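Local coordinates for regulator of Ty1 transposition protein 107 (Saccharomyces cerevisiae, PDB 3T7K), which binds phosphorylated histone H2A through its C-terminal tandem BRCT repeats during the repair of DNA damage, at residues K49-I54 with D58-I63. Numbering follows the deposited sequence.
Sequences KIFDNI and DKLNCI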
loop_
_atom_site.group_PDB
_atom_site.type_symbol
_atom_site.label_atom_id
_atom_site.label_comp_id
_atom_site.label_asym_id
_atom_site.label_seq_id
_atom_site.Cartn_x
_atom_site.Cartn_y
_atom_site.Cartn_z
ATOM N N LYS C 49 9.923 14.518 3.530
ATOM C CA LYS C 49 9.178 15.124 2.424
ATOM C C LYS C 49 7.878 15.673 2.971
ATOM O O LYS C 49 7.173 14.970 3.713
ATOM C CB LYS C 49 8.868 14.082 1.340
ATOM C CG LYS C 49 10.068 13.242 0.965
ATOM C CD LYS C 49 9.965 12.670 -0.447
ATOM C CE LYS C 49 9.093 11.432 -0.517
ATOM N NZ LYS C 49 9.310 10.713 -1.807
ATOM N N ILE C 50 7.571 16.919 2.617
ATOM C CA ILE C 50 6.371 17.593 3.097
ATOM C C ILE C 50 5.445 17.949 1.935
ATOM O O ILE C 50 5.808 18.745 1.066
ATOM C CB ILE C 50 6.738 18.859 3.879
ATOM C CG1 ILE C 50 7.756 18.502 4.967
ATOM C CG2 ILE C 50 5.510 19.488 4.487
ATOM C CD1 ILE C 50 7.887 19.550 6.050
ATOM N N PHE C 51 4.262 17.337 1.917
ATOM C CA PHE C 51 3.292 17.555 0.850
ATOM C C PHE C 51 2.361 18.698 1.208
ATOM O O PHE C 51 2.154 19.007 2.390
ATOM C CB PHE C 51 2.499 16.278 0.581
ATOM C CG PHE C 51 3.365 15.100 0.280
ATOM C CD1 PHE C 51 3.465 14.606 -1.007
ATOM C CD2 PHE C 51 4.115 14.501 1.281
ATOM C CE1 PHE C 51 4.286 13.521 -1.285
ATOM C CE2 PHE C 51 4.937 13.421 1.003
ATOM C CZ PHE C 51 5.013 12.931 -0.277
ATOM N N ASP C 52 1.807 19.332 0.179
ATOM C CA ASP C 52 0.921 20.480 0.374
ATOM C C ASP C 52 -0.442 20.006 0.873
ATOM O O ASP C 52 -1.014 20.562 1.807
ATOM C CB ASP C 52 0.768 21.254 -0.942
ATOM O OD1 ASP C 52 3.096 20.883 -1.351
ATOM O OD2 ASP C 52 2.168 22.629 -2.297
ATOM N N ASN C 53 -0.947 18.956 0.241
ATOM C CA ASN C 53 -2.254 18.419 0.564
ATOM C C ASN C 53 -2.143 16.921 0.749
ATOM O O ASN C 53 -1.142 16.324 0.360
ATOM C CB ASN C 53 -3.232 18.726 -0.570
ATOM C CG ASN C 53 -3.241 20.192 -0.946
ATOM O OD1 ASN C 53 -2.763 20.576 -2.014
ATOM N ND2 ASN C 53 -3.791 21.025 -0.067
ATOM N N ILE C 54 -3.175 16.311 1.328
ATOM C CA ILE C 54 -3.172 14.871 1.570
ATOM C C ILE C 54 -3.695 14.089 0.373
ATOM O O ILE C 54 -4.844 14.245 -0.027
ATOM C CB ILE C 54 -4.005 14.509 2.811
ATOM C CG1 ILE C 54 -3.421 15.173 4.060
ATOM C CG2 ILE C 54 -4.074 12.995 2.995
ATOM C CD1 ILE C 54 -4.201 14.900 5.349
ATOM N N ASP C 58 0.134 8.847 -1.689
ATOM C CA ASP C 58 1.484 9.249 -1.282
ATOM C C ASP C 58 1.853 8.579 0.036
ATOM O O ASP C 58 2.996 8.661 0.488
ATOM C CB ASP C 58 1.608 10.766 -1.141
ATOM C CG ASP C 58 1.526 11.481 -2.468
ATOM O OD1 ASP C 58 1.731 10.825 -3.512
ATOM O OD2 ASP C 58 1.261 12.700 -2.467
ATOM N N LYS C 59 0.859 7.945 0.653
ATOM C CA LYS C 59 1.067 7.151 1.856
ATOM C C LYS C 59 1.745 7.958 2.956
ATOM O O LYS C 59 2.760 7.537 3.512
ATOM C CB LYS C 59 1.889 5.906 1.520
ATOM C CG LYS C 59 1.137 4.886 0.676
ATOM C CD LYS C 59 -0.126 4.420 1.397
ATOM C CE LYS C 59 -0.903 3.411 0.570
ATOM N NZ LYS C 59 -2.163 2.993 1.249
ATOM N N LEU C 60 1.190 9.124 3.264
ATOM C CA LEU C 60 1.734 9.947 4.329
ATOM C C LEU C 60 1.796 9.131 5.613
ATOM O O LEU C 60 0.981 8.235 5.821
ATOM C CB LEU C 60 0.877 11.187 4.539
ATOM C CG LEU C 60 0.583 11.957 3.254
ATOM C CD1 LEU C 60 -0.434 13.071 3.513
ATOM C CD2 LEU C 60 1.848 12.510 2.664
ATOM N N ASN C 61 2.769 9.432 6.468
ATOM C CA ASN C 61 2.894 8.711 7.727
ATOM C C ASN C 61 3.115 9.653 8.901
ATOM O O ASN C 61 3.307 9.218 10.027
ATOM C CB ASN C 61 4.027 7.673 7.645
ATOM C CG ASN C 61 5.398 8.307 7.405
ATOM O OD1 ASN C 61 5.579 9.507 7.582
ATOM N ND2 ASN C 61 6.371 7.490 6.997
ATOM N N CYS C 62 3.075 10.951 8.641
ATOM C CA CYS C 62 3.460 11.919 9.649
ATOM C C CYS C 62 2.634 13.191 9.575
ATOM O O CYS C 62 2.188 13.604 8.509
ATOM C CB CYS C 62 4.947 12.258 9.467
ATOM S SG CYS C 62 5.611 13.462 10.626
ATOM N N ILE C 63 2.445 13.832 10.718
ATOM C CA ILE C 63 1.811 15.136 10.737
ATOM C C ILE C 63 2.576 16.043 11.669
ATOM O O ILE C 63 2.927 15.641 12.768
ATOM C CB ILE C 63 0.331 15.060 11.200
ATOM C CG1 ILE C 63 -0.228 16.465 11.392
ATOM C CG2 ILE C 63 0.200 14.296 12.499
ATOM C CD1 ILE C 63 -1.325 16.801 10.420
#
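Ile54 and Leu60 have the nearest alpha carbons across the contact, 7.5 Å apart; no hydrogen bond joins 49-54 to 58-63, and side chains alone bring them together. Leu60, the buried member, divides its two methyls between the partners. Its CD2 lies 3.3 Å from CD2 of Phe51, approaching the ring obliquely, while its CD1 comes 3.7 Å from CG2 of Ile54 and is about equally near CG1. The branched end of leucine suits this place, since one residue can serve two apolar neighbours; beta-branched Ile54 in turn offers both its branches to a single methyl. The parallel sheet of this BRCT domain has strand order 2-1-3-4, so strand 23-27 runs between strands 48-50 and 62-64. Phe51 touches its Lys24, Ile54 and Leu60 its Val26, and the latter two also pack on Phe80. Phe51 is tied to the same strand by a backbone hydrogen bond with Ala25. Its CB points toward 58-63, and chi1 of -55°, with CG anti to the carbonyl carbon, sets the broad ring to take Leu60 CD2 and the Asp58 carboxylate on one side of its plane. Across the ring's width from that methyl, OD2 of Asp58 sits 3.3 Å from Phe51 CD1, its carboxylate plane inclined 30° to the ring. The aspartate's methylene CB packs 3.8 Å from CE1 of Phe51, and its partly exposed position probably keeps the charged group in touch with solvent.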